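Local coordinates for tail protein, 43 kDa (Neisseria meningitidis MC58, PDB 3D37) that is of unknown function but probably serves as a hub protein of a phage-type tail baseplate, like gp44 of phage Mu, at residues 8-14 with 58-64; 71-77 with 88-94; 94-98 with 124-128; 127-133 with 172-178. Residue numbers count along the deposited sequence, not the author numbering.

Interaction 1: residues 8-14 with 58-64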
loop_
_atom_site.group_PDB
_atom_site.type_symbol
_atom_site.label_atom_id
_atom_site.label_comp_id
_atom_site.label_asym_id
_atom_site.label_seq_id
_atom_site.Cartn_x
_atom_site.Cartn_y
_atom_site.Cartn_z
ATOM N N TYR A 8 -9.140 -26.103 12.225
ATOM C CA TYR A 8 -9.350 -26.078 13.685
ATOM C C TYR A 8 -10.657 -25.396 14.115
ATOM O O TYR A 8 -10.974 -24.313 13.646
ATOM C CB TYR A 8 -8.192 -25.349 14.379
ATOM C CG TYR A 8 -6.843 -25.961 14.133
ATOM C CD1 TYR A 8 -6.426 -27.086 14.845
ATOM C CD2 TYR A 8 -5.996 -25.445 13.179
ATOM C CE1 TYR A 8 -5.216 -27.666 14.599
ATOM C CE2 TYR A 8 -4.789 -26.032 12.913
ATOM C CZ TYR A 8 -4.388 -27.128 13.655
ATOM O OH TYR A 8 -3.174 -27.698 13.422
ATOM N N ALA A 9 -11.368 -26.005 15.063
ATOM C CA ALA A 9 -12.449 -25.344 15.765
ATOM C C ALA A 9 -11.834 -24.616 16.971
ATOM O O ALA A 9 -11.341 -25.235 17.902
ATOM C CB ALA A 9 -13.550 -26.371 16.227
ATOM N N VAL A 10 -11.821 -23.292 16.898
ATOM C CA VAL A 10 -11.265 -22.453 17.939
ATOM C C VAL A 10 -12.430 -21.646 18.501
ATOM O O VAL A 10 -13.126 -20.905 17.740
ATOM C CB VAL A 10 -10.157 -21.532 17.393
ATOM C CG1 VAL A 10 -9.573 -20.674 18.548
ATOM C CG2 VAL A 10 -9.064 -22.328 16.737
ATOM N N SER A 11 -12.653 -21.755 19.811
ATOM C CA SER A 11 -13.698 -20.950 20.439
ATOM C C SER A 11 -13.279 -20.238 21.724
ATOM O O SER A 11 -12.320 -20.621 22.394
ATOM C CB SER A 11 -14.930 -21.787 20.752
ATOM O OG SER A 11 -14.568 -22.771 21.661
ATOM N N VAL A 12 -14.048 -19.203 22.060
ATOM C CA VAL A 12 -13.986 -18.537 23.345
ATOM C C VAL A 12 -15.248 -18.997 24.014
ATOM O O VAL A 12 -16.327 -18.639 23.579
ATOM C CB VAL A 12 -13.929 -17.000 23.187
ATOM C CG1 VAL A 12 -13.975 -16.278 24.554
ATOM C CG2 VAL A 12 -12.697 -16.614 22.411
ATOM N N ARG A 13 -15.109 -19.853 25.023
ATOM C CA ARG A 13 -16.238 -20.386 25.737
ATOM C C ARG A 13 -16.566 -19.464 26.914
ATOM O O ARG A 13 -15.719 -19.233 27.765
ATOM C CB ARG A 13 -15.879 -21.783 26.260
ATOM C CG ARG A 13 -17.040 -22.623 26.576
ATOM C CD ARG A 13 -16.577 -23.967 27.145
ATOM N NE ARG A 13 -16.178 -24.874 26.066
ATOM C CZ ARG A 13 -15.432 -25.965 26.237
ATOM N NH1 ARG A 13 -14.898 -26.241 27.387
ATOM N NH2 ARG A 13 -15.192 -26.773 25.221
ATOM N N VAL A 14 -17.775 -18.902 26.927
ATOM C CA VAL A 14 -18.231 -18.038 28.010
ATOM C C VAL A 14 -19.657 -18.450 28.372
ATOM O O VAL A 14 -20.558 -18.424 27.485
ATOM C CB VAL A 14 -18.330 -16.546 27.574
ATOM C CG1 VAL A 14 -18.981 -15.725 28.705
ATOM C CG2 VAL A 14 -17.000 -15.975 27.149
ATOM N N SER A 58 -15.664 -14.556 32.674
ATOM C CA SER A 58 -14.705 -15.625 32.726
ATOM C C SER A 58 -14.788 -16.404 31.439
ATOM O O SER A 58 -15.855 -16.560 30.883
ATOM C CB SER A 58 -15.021 -16.569 33.883
ATOM O OG SER A 58 -14.593 -15.967 35.061
ATOM N N CYS A 59 -13.654 -16.872 30.939
ATOM C CA CYS A 59 -13.683 -17.604 29.670
ATOM C C CYS A 59 -12.627 -18.700 29.596
ATOM O O CYS A 59 -11.707 -18.749 30.378
ATOM C CB CYS A 59 -13.544 -16.654 28.476
ATOM S SG CYS A 59 -11.943 -15.820 28.328
ATOM N N GLU A 60 -12.790 -19.545 28.605
ATOM C CA GLU A 60 -11.786 -20.530 28.242
ATOM C C GLU A 60 -11.570 -20.435 26.756
ATOM O O GLU A 60 -12.507 -20.194 25.989
ATOM C CB GLU A 60 -12.234 -21.951 28.663
ATOM C CG GLU A 60 -12.217 -22.123 30.152
ATOM C CD GLU A 60 -13.045 -23.332 30.631
ATOM O OE1 GLU A 60 -14.042 -23.649 29.991
ATOM O OE2 GLU A 60 -12.691 -23.966 31.653
ATOM N N VAL A 61 -10.311 -20.565 26.345
ATOM C CA VAL A 61 -9.992 -20.558 24.959
ATOM C C VAL A 61 -9.830 -22.034 24.596
ATOM O O VAL A 61 -9.169 -22.753 25.286
ATOM C CB VAL A 61 -8.738 -19.730 24.665
ATOM C CG1 VAL A 61 -8.340 -19.844 23.078
ATOM C CG2 VAL A 61 -8.927 -18.253 25.187
ATOM N N VAL A 62 -10.496 -22.493 23.546
ATOM C CA VAL A 62 -10.535 -23.934 23.272
ATOM C C VAL A 62 -10.170 -24.153 21.806
ATOM O O VAL A 62 -10.677 -23.481 20.922
ATOM C CB VAL A 62 -11.943 -24.550 23.604
ATOM C CG1 VAL A 62 -11.886 -26.106 23.658
ATOM C CG2 VAL A 62 -12.458 -24.034 24.934
ATOM N N ILE A 63 -9.272 -25.087 21.570
ATOM C CA ILE A 63 -8.922 -25.514 20.217
ATOM C C ILE A 63 -9.229 -27.022 20.129
ATOM O O ILE A 63 -8.678 -27.802 20.892
ATOM C CB ILE A 63 -7.418 -25.249 19.893
ATOM C CG1 ILE A 63 -7.049 -23.767 20.154
ATOM C CG2 ILE A 63 -7.050 -25.763 18.419
ATOM C CD1 ILE A 63 -5.647 -23.358 19.753
ATOM N N ASP A 64 -10.106 -27.392 19.206
ATOM C CA ASP A 64 -10.537 -28.796 18.977
ATOM C C ASP A 64 -10.876 -29.445 20.278
ATOM O O ASP A 64 -10.399 -30.541 20.554
ATOM C CB ASP A 64 -9.445 -29.639 18.275
ATOM C CG ASP A 64 -9.233 -29.265 16.855
ATOM O OD1 ASP A 64 -10.187 -28.728 16.218
ATOM O OD2 ASP A 64 -8.108 -29.546 16.351
#

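Interaction 2: residues 71-77 with 88-94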
loop_
_atom_site.group_PDB
_atom_site.type_symbol
_atom_site.label_atom_id
_atom_site.label_comp_id
_atom_site.label_asym_id
_atom_site.label_seq_id
_atom_site.Cartn_x
_atom_site.Cartn_y
_atom_site.Cartn_z
ATOM N N GLY A 71 -9.101 -17.685 31.489
ATOM C CA GLY A 71 -8.917 -16.280 31.829
ATOM C C GLY A 71 -10.179 -15.451 31.890
ATOM O O GLY A 71 -11.249 -15.958 32.119
ATOM N N ILE A 72 -10.022 -14.161 31.632
ATOM C CA ILE A 72 -11.070 -13.179 31.823
ATOM C C ILE A 72 -10.988 -12.256 30.621
ATOM O O ILE A 72 -9.907 -11.793 30.257
ATOM C CB ILE A 72 -10.903 -12.333 33.175
ATOM C CG1 ILE A 72 -10.925 -13.240 34.396
ATOM C CG2 ILE A 72 -12.048 -11.294 33.378
ATOM C CD1 ILE A 72 -9.613 -13.894 34.651
ATOM N N ILE A 73 -12.142 -11.992 30.022
ATOM C CA ILE A 73 -12.258 -10.985 28.950
ATOM C C ILE A 73 -12.090 -9.609 29.620
ATOM O O ILE A 73 -12.860 -9.219 30.529
ATOM C CB ILE A 73 -13.571 -11.126 28.206
ATOM C CG1 ILE A 73 -13.621 -12.534 27.573
ATOM C CG2 ILE A 73 -13.760 -10.038 27.032
ATOM C CD1 ILE A 73 -14.893 -12.830 26.921
ATOM N N GLY A 74 -11.026 -8.917 29.232
ATOM C CA GLY A 74 -10.743 -7.618 29.777
ATOM C C GLY A 74 -11.400 -6.522 28.990
ATOM O O GLY A 74 -11.705 -5.477 29.520
ATOM N N SER A 75 -11.581 -6.718 27.702
ATOM C CA SER A 75 -12.107 -5.664 26.889
ATOM C C SER A 75 -12.777 -6.166 25.630
ATOM O O SER A 75 -12.507 -7.258 25.129
ATOM C CB SER A 75 -11.035 -4.617 26.564
ATOM O OG SER A 75 -10.163 -5.000 25.558
ATOM N N GLN A 76 -13.699 -5.348 25.155
ATOM C CA GLN A 76 -14.491 -5.665 23.977
ATOM C C GLN A 76 -14.700 -4.429 23.144
ATOM O O GLN A 76 -14.988 -3.362 23.662
ATOM C CB GLN A 76 -15.840 -6.291 24.423
ATOM C CG GLN A 76 -16.767 -6.675 23.239
ATOM C CD GLN A 76 -18.037 -7.435 23.693
ATOM O OE1 GLN A 76 -18.006 -8.257 24.598
ATOM N NE2 GLN A 76 -19.151 -7.124 23.064
ATOM N N ARG A 77 -14.579 -4.573 21.830
ATOM C CA ARG A 77 -14.885 -3.524 20.887
ATOM C C ARG A 77 -15.904 -3.983 19.803
ATOM O O ARG A 77 -15.847 -5.102 19.260
ATOM C CB ARG A 77 -13.596 -3.023 20.236
ATOM C CG ARG A 77 -12.611 -2.375 21.180
ATOM C CD ARG A 77 -11.183 -2.530 20.725
ATOM N NE ARG A 77 -10.808 -3.946 20.839
ATOM C CZ ARG A 77 -10.461 -4.551 21.981
ATOM N NH1 ARG A 77 -10.370 -3.866 23.126
ATOM N NH2 ARG A 77 -10.199 -5.836 21.958
ATOM N N SER A 88 -14.405 -7.324 18.478
ATOM C CA SER A 88 -13.194 -7.889 19.079
ATOM C C SER A 88 -13.256 -8.025 20.570
ATOM O O SER A 88 -14.004 -7.317 21.245
ATOM C CB SER A 88 -11.934 -7.152 18.637
ATOM O OG SER A 88 -11.960 -5.826 19.059
ATOM N N LEU A 89 -12.507 -9.019 21.054
ATOM C CA LEU A 89 -12.364 -9.388 22.484
ATOM C C LEU A 89 -10.873 -9.557 22.819
ATOM O O LEU A 89 -10.135 -10.198 22.032
ATOM C CB LEU A 89 -12.991 -10.766 22.779
ATOM C CG LEU A 89 -14.427 -11.050 22.395
ATOM C CD1 LEU A 89 -14.763 -12.439 22.873
ATOM C CD2 LEU A 89 -15.373 -10.009 23.013
ATOM N N SER A 90 -10.456 -9.035 23.970
ATOM C CA SER A 90 -9.140 -9.334 24.502
ATOM C C SER A 90 -9.235 -9.679 25.945
ATOM O O SER A 90 -10.167 -9.303 26.635
ATOM C CB SER A 90 -8.138 -8.178 24.390
ATOM O OG SER A 90 -8.255 -7.608 23.169
ATOM N N GLY A 91 -8.181 -10.306 26.389
ATOM C CA GLY A 91 -8.041 -10.676 27.756
ATOM C C GLY A 91 -6.732 -11.313 28.092
ATOM O O GLY A 91 -5.778 -11.419 27.275
ATOM N N ARG A 92 -6.689 -11.695 29.352
ATOM C CA ARG A 92 -5.506 -12.300 29.965
ATOM C C ARG A 92 -5.898 -13.550 30.712
ATOM O O ARG A 92 -7.071 -13.736 31.025
ATOM C CB ARG A 92 -4.852 -11.303 30.912
ATOM C CG ARG A 92 -4.259 -10.074 30.167
ATOM C CD ARG A 92 -3.667 -9.111 31.168
ATOM N NE ARG A 92 -4.721 -8.668 32.062
ATOM C CZ ARG A 92 -4.573 -8.039 33.221
ATOM N NH1 ARG A 92 -3.369 -7.822 33.734
ATOM N NH2 ARG A 92 -5.668 -7.718 33.908
ATOM N N ASP A 93 -4.906 -14.400 30.977
ATOM C CA ASP A 93 -5.082 -15.569 31.876
ATOM C C ASP A 93 -5.239 -15.135 33.353
ATOM O O ASP A 93 -5.255 -13.948 33.652
ATOM C CB ASP A 93 -3.965 -16.626 31.674
ATOM C CG ASP A 93 -2.641 -16.200 32.258
ATOM O OD1 ASP A 93 -2.576 -15.149 32.936
ATOM O OD2 ASP A 93 -1.629 -16.871 31.983
ATOM N N LEU A 94 -5.374 -16.103 34.266
ATOM C CA LEU A 94 -5.717 -15.791 35.645
ATOM C C LEU A 94 -4.571 -15.116 36.397
ATOM O O LEU A 94 -4.786 -14.553 37.470
ATOM C CB LEU A 94 -6.201 -17.046 36.390
ATOM C CG LEU A 94 -7.377 -17.840 35.817
ATOM C CD1 LEU A 94 -7.633 -19.119 36.685
ATOM C CD2 LEU A 94 -8.621 -16.989 35.716
HETATM O O HOH W 1 -8.311 -10.077 31.560
#

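Interaction 3: residues 94-98 with 124-128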
loop_
_atom_site.group_PDB
_atom_site.type_symbol
_atom_site.label_atom_id
_atom_site.label_comp_id
_atom_site.label_asym_id
_atom_site.label_seq_id
_atom_site.Cartn_x
_atom_site.Cartn_y
_atom_site.Cartn_z
ATOM N N LEU A 94 -5.374 -16.103 34.266
ATOM C CA LEU A 94 -5.717 -15.791 35.645
ATOM C C LEU A 94 -4.571 -15.116 36.397
ATOM O O LEU A 94 -4.786 -14.553 37.470
ATOM C CB LEU A 94 -6.201 -17.046 36.390
ATOM C CG LEU A 94 -7.377 -17.840 35.817
ATOM C CD1 LEU A 94 -7.633 -19.119 36.685
ATOM C CD2 LEU A 94 -8.621 -16.989 35.716
ATOM N N ALA A 95 -3.353 -15.168 35.842
ATOM C CA ALA A 95 -2.233 -14.397 36.383
ATOM C C ALA A 95 -2.528 -12.940 36.350
ATOM O O ALA A 95 -1.944 -12.241 37.081
ATOM C CB ALA A 95 -0.943 -14.674 35.606
ATOM N N GLY A 96 -3.394 -12.462 35.447
ATOM C CA GLY A 96 -3.842 -11.072 35.448
ATOM C C GLY A 96 -4.291 -10.527 36.805
ATOM O O GLY A 96 -3.966 -9.421 37.135
ATOM N N PHE A 97 -5.055 -11.303 37.577
ATOM C CA PHE A 97 -5.346 -10.976 38.965
ATOM C C PHE A 97 -4.097 -10.747 39.840
ATOM O O PHE A 97 -3.990 -9.754 40.552
ATOM C CB PHE A 97 -6.142 -12.108 39.627
ATOM C CG PHE A 97 -7.553 -12.247 39.112
ATOM C CD1 PHE A 97 -8.505 -11.253 39.377
ATOM C CD2 PHE A 97 -7.931 -13.393 38.387
ATOM C CE1 PHE A 97 -9.808 -11.385 38.923
ATOM C CE2 PHE A 97 -9.230 -13.538 37.920
ATOM C CZ PHE A 97 -10.184 -12.531 38.199
ATOM N N LEU A 98 -3.158 -11.684 39.797
ATOM C CA LEU A 98 -1.932 -11.578 40.602
ATOM C C LEU A 98 -1.031 -10.424 40.148
ATOM O O LEU A 98 -0.435 -9.755 40.965
ATOM C CB LEU A 98 -1.184 -12.906 40.552
ATOM C CG LEU A 98 -2.023 -14.151 40.911
ATOM C CD1 LEU A 98 -1.196 -15.228 41.590
ATOM C CD2 LEU A 98 -3.199 -13.776 41.785
ATOM N N TRP A 124 -7.848 -16.049 45.173
ATOM C CA TRP A 124 -8.413 -16.214 43.879
ATOM C C TRP A 124 -8.813 -17.636 43.670
ATOM O O TRP A 124 -8.104 -18.396 43.015
ATOM C CB TRP A 124 -7.475 -15.677 42.792
ATOM C CG TRP A 124 -7.350 -14.215 42.965
ATOM C CD1 TRP A 124 -8.220 -13.255 42.526
ATOM C CD2 TRP A 124 -6.327 -13.542 43.660
ATOM N NE1 TRP A 124 -7.779 -12.013 42.910
ATOM C CE2 TRP A 124 -6.608 -12.165 43.598
ATOM C CE3 TRP A 124 -5.158 -13.965 44.302
ATOM C CZ2 TRP A 124 -5.783 -11.200 44.189
ATOM C CZ3 TRP A 124 -4.346 -13.004 44.890
ATOM C CH2 TRP A 124 -4.660 -11.639 44.820
ATOM N N PRO A 125 -10.004 -17.999 44.210
ATOM C CA PRO A 125 -10.437 -19.380 44.163
ATOM C C PRO A 125 -10.653 -19.829 42.765
ATOM O O PRO A 125 -10.670 -21.042 42.508
ATOM C CB PRO A 125 -11.738 -19.391 44.993
ATOM C CG PRO A 125 -12.189 -18.001 45.018
ATOM C CD PRO A 125 -10.967 -17.153 44.939
ATOM N N GLN A 126 -10.809 -18.837 41.879
ATOM C CA GLN A 126 -10.761 -19.015 40.440
ATOM C C GLN A 126 -9.496 -19.829 39.995
ATOM O O GLN A 126 -9.550 -20.675 39.079
ATOM C CB GLN A 126 -10.967 -17.624 39.722
ATOM C CG GLN A 126 -10.366 -16.301 40.444
ATOM C CD GLN A 126 -11.335 -15.348 41.322
ATOM O OE1 GLN A 126 -12.130 -15.769 42.063
ATOM N NE2 GLN A 126 -11.132 -14.089 41.233
ATOM N N ILE A 127 -8.376 -19.624 40.692
ATOM C CA ILE A 127 -7.205 -20.519 40.582
ATOM C C ILE A 127 -7.485 -21.741 41.492
ATOM O O ILE A 127 -7.339 -21.678 42.707
ATOM C CB ILE A 127 -5.858 -19.783 40.972
ATOM C CG1 ILE A 127 -5.653 -18.527 40.113
ATOM C CG2 ILE A 127 -4.651 -20.723 40.829
ATOM C CD1 ILE A 127 -4.668 -17.487 40.685
ATOM N N LYS A 128 -7.882 -22.852 40.880
ATOM C CA LYS A 128 -8.438 -23.989 41.604
ATOM C C LYS A 128 -7.428 -25.065 42.019
ATOM O O LYS A 128 -7.801 -25.978 42.758
ATOM C CB LYS A 128 -9.541 -24.646 40.778
ATOM C CG LYS A 128 -10.845 -23.880 40.701
ATOM C CD LYS A 128 -11.765 -24.501 39.666
ATOM C CE LYS A 128 -13.112 -23.750 39.584
ATOM N NZ LYS A 128 -13.843 -23.960 38.264
#

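Interaction 4: residues 127-133 with 172-178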
loop_
_atom_site.group_PDB
_atom_site.type_symbol
_atom_site.label_atom_id
_atom_site.label_comp_id
_atom_site.label_asym_id
_atom_site.label_seq_id
_atom_site.Cartn_x
_atom_site.Cartn_y
_atom_site.Cartn_z
ATOM N N ILE A 127 -8.376 -19.624 40.692
ATOM C CA ILE A 127 -7.205 -20.519 40.582
ATOM C C ILE A 127 -7.485 -21.741 41.492
ATOM O O ILE A 127 -7.339 -21.678 42.707
ATOM C CB ILE A 127 -5.858 -19.783 40.972
ATOM C CG1 ILE A 127 -5.653 -18.527 40.113
ATOM C CG2 ILE A 127 -4.651 -20.723 40.829
ATOM C CD1 ILE A 127 -4.668 -17.487 40.685
ATOM N N LYS A 128 -7.882 -22.852 40.880
ATOM C CA LYS A 128 -8.438 -23.989 41.604
ATOM C C LYS A 128 -7.428 -25.065 42.019
ATOM O O LYS A 128 -7.801 -25.978 42.758
ATOM C CB LYS A 128 -9.541 -24.646 40.778
ATOM C CG LYS A 128 -10.845 -23.880 40.701
ATOM C CD LYS A 128 -11.765 -24.501 39.666
ATOM C CE LYS A 128 -13.112 -23.750 39.584
ATOM N NZ LYS A 128 -13.843 -23.960 38.264
ATOM N N ALA A 129 -6.176 -24.981 41.554
ATOM C CA ALA A 129 -5.088 -25.825 42.076
ATOM C C ALA A 129 -3.763 -25.119 41.933
ATOM O O ALA A 129 -3.557 -24.342 40.986
ATOM C CB ALA A 129 -5.025 -27.171 41.373
ATOM N N VAL A 130 -2.873 -25.374 42.899
ATOM C CA VAL A 130 -1.480 -24.941 42.829
ATOM C C VAL A 130 -0.586 -26.199 42.879
ATOM O O VAL A 130 -0.722 -27.038 43.766
ATOM C CB VAL A 130 -1.145 -23.967 43.957
ATOM C CG1 VAL A 130 0.224 -23.337 43.750
ATOM C CG2 VAL A 130 -2.239 -22.912 44.060
ATOM N N VAL A 131 0.331 -26.300 41.933
ATOM C CA VAL A 131 1.128 -27.490 41.714
ATOM C C VAL A 131 2.594 -27.054 41.681
ATOM O O VAL A 131 2.911 -25.868 41.401
ATOM C CB VAL A 131 0.645 -28.209 40.407
ATOM C CG1 VAL A 131 1.742 -29.043 39.731
ATOM C CG2 VAL A 131 -0.580 -29.094 40.708
ATOM N N LEU A 132 3.480 -27.986 42.051
ATOM C CA LEU A 132 4.927 -27.742 42.033
ATOM C C LEU A 132 5.412 -28.568 40.862
ATOM O O LEU A 132 5.050 -29.743 40.700
ATOM C CB LEU A 132 5.627 -28.079 43.372
ATOM C CG LEU A 132 7.150 -27.852 43.556
ATOM C CD1 LEU A 132 7.525 -26.412 43.809
ATOM C CD2 LEU A 132 7.729 -28.748 44.688
ATOM N N LYS A 133 6.162 -27.913 39.987
ATOM C CA LYS A 133 6.664 -28.568 38.780
ATOM C C LYS A 133 8.191 -28.659 38.943
ATOM O O LYS A 133 8.987 -28.015 38.236
ATOM C CB LYS A 133 6.201 -27.777 37.545
ATOM C CG LYS A 133 5.493 -28.590 36.497
ATOM C CD LYS A 133 4.162 -29.118 36.972
ATOM C CE LYS A 133 3.547 -30.016 35.931
ATOM N NZ LYS A 133 3.103 -29.223 34.747
ATOM N N GLY A 172 -5.876 -23.310 34.120
ATOM C CA GLY A 172 -6.008 -22.348 35.202
ATOM C C GLY A 172 -5.241 -22.695 36.496
ATOM O O GLY A 172 -5.333 -21.948 37.466
ATOM N N THR A 173 -4.494 -23.807 36.499
ATOM C CA THR A 173 -3.613 -24.182 37.644
ATOM C C THR A 173 -2.383 -23.289 37.654
ATOM O O THR A 173 -1.757 -23.061 36.616
ATOM C CB THR A 173 -3.139 -25.654 37.504
ATOM O OG1 THR A 173 -4.261 -26.509 37.348
ATOM C CG2 THR A 173 -2.320 -26.128 38.665
ATOM N N LEU A 174 -2.056 -22.758 38.836
ATOM C CA LEU A 174 -0.831 -22.041 39.040
ATOM C C LEU A 174 0.305 -23.087 39.286
ATOM O O LEU A 174 0.141 -24.017 40.099
ATOM C CB LEU A 174 -1.002 -21.092 40.212
ATOM C CG LEU A 174 0.214 -20.282 40.664
ATOM C CD1 LEU A 174 0.757 -19.343 39.563
ATOM C CD2 LEU A 174 -0.158 -19.521 41.956
ATOM N N VAL A 175 1.416 -22.950 38.559
ATOM C CA VAL A 175 2.553 -23.836 38.715
ATOM C C VAL A 175 3.673 -22.970 39.243
ATOM O O VAL A 175 3.754 -21.818 38.866
ATOM C CB VAL A 175 2.933 -24.517 37.430
ATOM C CG1 VAL A 175 4.292 -25.221 37.553
ATOM C CG2 VAL A 175 1.869 -25.505 37.018
ATOM N N VAL A 176 4.432 -23.470 40.235
ATOM C CA VAL A 176 5.797 -22.950 40.517
ATOM C C VAL A 176 6.678 -24.113 40.173
ATOM O O VAL A 176 6.392 -25.271 40.536
ATOM C CB VAL A 176 6.046 -22.395 41.931
ATOM C CG1 VAL A 176 7.526 -22.107 42.120
ATOM C CG2 VAL A 176 5.311 -21.081 42.129
ATOM N N GLY A 177 7.697 -23.834 39.373
ATOM C CA GLY A 177 8.456 -24.908 38.771
ATOM C C GLY A 177 9.517 -24.479 37.785
ATOM O O GLY A 177 10.002 -23.359 37.803
ATOM N N GLY A 178 9.900 -25.417 36.936
ATOM C CA GLY A 178 10.959 -25.182 35.973
ATOM C C GLY A 178 10.902 -26.173 34.858
ATOM O O GLY A 178 9.979 -27.000 34.781
#

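Interaction 1: residues 8-14 with 58-64
Tyr-8 starts the contact with its ring: CD1 lies 3.9 Å from CG2 of Ile-63, while its hydroxyl bonds to His-287. Ala-9 is tied twice to Asp-64. Its N donates to Asp-64 OD1 at 3.2 Å, and its O accepts from Asp-64 N at 2.8 Å. The far carboxylate oxygen of Asp-64 pairs with Lys-288. Val-10 faces Ile-63 in a non-hydrogen-bonded pair. Ser-11 and Val-62 form a hydrogen-bonded pair, with Ser-11 N to Val-62 O at 2.8 Å and Val-62 N to Ser-11 O at 2.9 Å. Val-12 sits opposite Val-61. Val-10, Val-12 and Val-61 on this apolar face pack on Phe-40 of strand 37-42. On the other face, Arg-13 forms a long salt bridge to Glu-60, NH1 to OE1 at 3.8 Å; its NE pairs with Glu-18. Arg-13 N bonds to Glu-60 O at 2.8 Å. Val-14 CG2 then packs on Cys-59 CB at 3.8 Å. This is a regular antiparallel strand pair within the curled sheet of the GpP-like N-terminal region, a phage barrel clan member.

Interaction 2: residues 71-77 with 88-94
A classic beta bulge interrupts this strand pair. Gly-74 N and Ser-75 N both donate to Ser-90 O, at 2.8 and 3.1 Å, so the register shifts by one residue. Ser-90 N returns a bond to Ser-75 O at 3.0 Å. Beyond the bulge, Arg-77 and Ser-88 form a regular hydrogen-bonded pair, Arg-77 N to Ser-88 O at 2.9 Å and Ser-88 N to Arg-77 O at 2.8 Å. The Arg-77 side chain turns back so that its guanidinium edge meets the serine hydroxyls. Its NE donates to Ser-88 OG at 2.8 Å, and its NH1 to Ser-75 OG at 2.7 Å. Arg-77 NH2 bonds weakly to Ser-90 OG at 2.9 Å; that hydroxyl's stronger partner is Asp-39. Before the bulge, Ile-72 N bonds to Arg-92 O at 3.0 Å. The return bond from Arg-92 N to Ile-72 O is weak, and a water bridges the same two atoms. A CB on Gly-91 would clash with Ile-72 O. Ile-73 CD1 meets Leu-89 CD1 at 4.1 Å on the buried side. Residues 75-77 also pair antiparallel with a strand of the second subunit, so the sheet continues across the interface. The arrangement is a bulged, twisted beta hairpin between strands 66-81 and 84-93.

Interaction 3: residues 94-98 with 124-128
Phe-97 and Trp-124 each lose 64 Å² to the contact, more than any other residue here, and Leu-94 follows with 57 Å². The Phe-97 ring is near parallel to the five-membered ring of Trp-124, with planes at 27° and centroids 4.8 Å apart. The rings are slid apart and barely overlap. Instead, Phe-97 CB sits over that five-membered ring, 3.8 Å from its centroid, in a CH-pi contact. Leu-98 CD2 lies over the six-membered ring in the same way. So consecutive residues of the helix cover one face of the indole. His-246 of the second subunit meets Trp-124 edge-to-face. Leu-94 is just ahead of the helix. Its CD1 lies 4.0 Å from Ile-127 CG1 and 3.4 Å from the backbone O of Gln-126. The loop keeps its own turn, with Ile-127 N bonded to Trp-124 O at 2.6 Å. No hydrogen bond crosses between the segments. This is a hydrophobic aromatic cluster, joining helix 95-100 to the loop before strand 130-133 in the gp44-like second domain, at the subunit interface.

Interaction 4: residues 127-133 with 172-178
Leu-174 is at the apolar centre. Its CB lies 3.7 Å from Ile-127 CG2, and its CD2 lies 4.2 Å from Val-130 CG1. Leu-132 and Val-176 point to the same face of the sheet as Val-130 and Leu-174. Helices 113-121 and 151-161 pack on this face: Val-130 touches Ala-117, Leu-174 touches Trp-152 and Leu-155, and Val-176 touches Ala-159. Val-131 and Val-175 pair on the other face. The backbones run parallel, with strand axes 4.5 Å apart and at 25°. Bonds alternate in the parallel manner: Val-131 N donates to Leu-174 O at 2.9 Å, and Val-131 O accepts from Val-176 N at 3.1 Å. Strand 174-177 is the middle of a three-stranded mixed sheet in the gp44-like second domain, with strand 165-168 antiparallel on its other side. The helices lying on one face make this a small two-layer alpha/beta unit. Further along, Lys-133 N bonds to Val-176 O at 2.7 Å, and Gly-178 N to Lys-133 O at 3.0 Å. A CB on Gly-177 would clash with Lys-133 CB. At the polar edge, Thr-173 OG1 bonds to Asp-171, and Lys-133 NZ forms a salt bridge with Glu-169.

Overall arrangement
Interactions 1 and 2 belong to one sheet, with centres 13 Å apart. Strands 58-63 and 66-81 are neighbours in it, and Cys-59 N lies 2.8 Å from Gly-71 O, a probable hydrogen bond. Leu-94 is shared by interactions 2 and 3, where strand 84-93 passes into helix 95-100. Ile-72 CD1 also packs on Phe-97 CE2 at 3.3 Å. Interactions 3 and 4 share Ile-127 and Lys-128, and their centres are 11 Å apart. Leu-94 CD1 reaches Gly-172 O at 3.7 Å, so this leucine joins the N-terminal sheet to the second domain. Interaction 1 touches neither interaction 3 nor interaction 4. Interactions 2 and 3 both meet the second subunit.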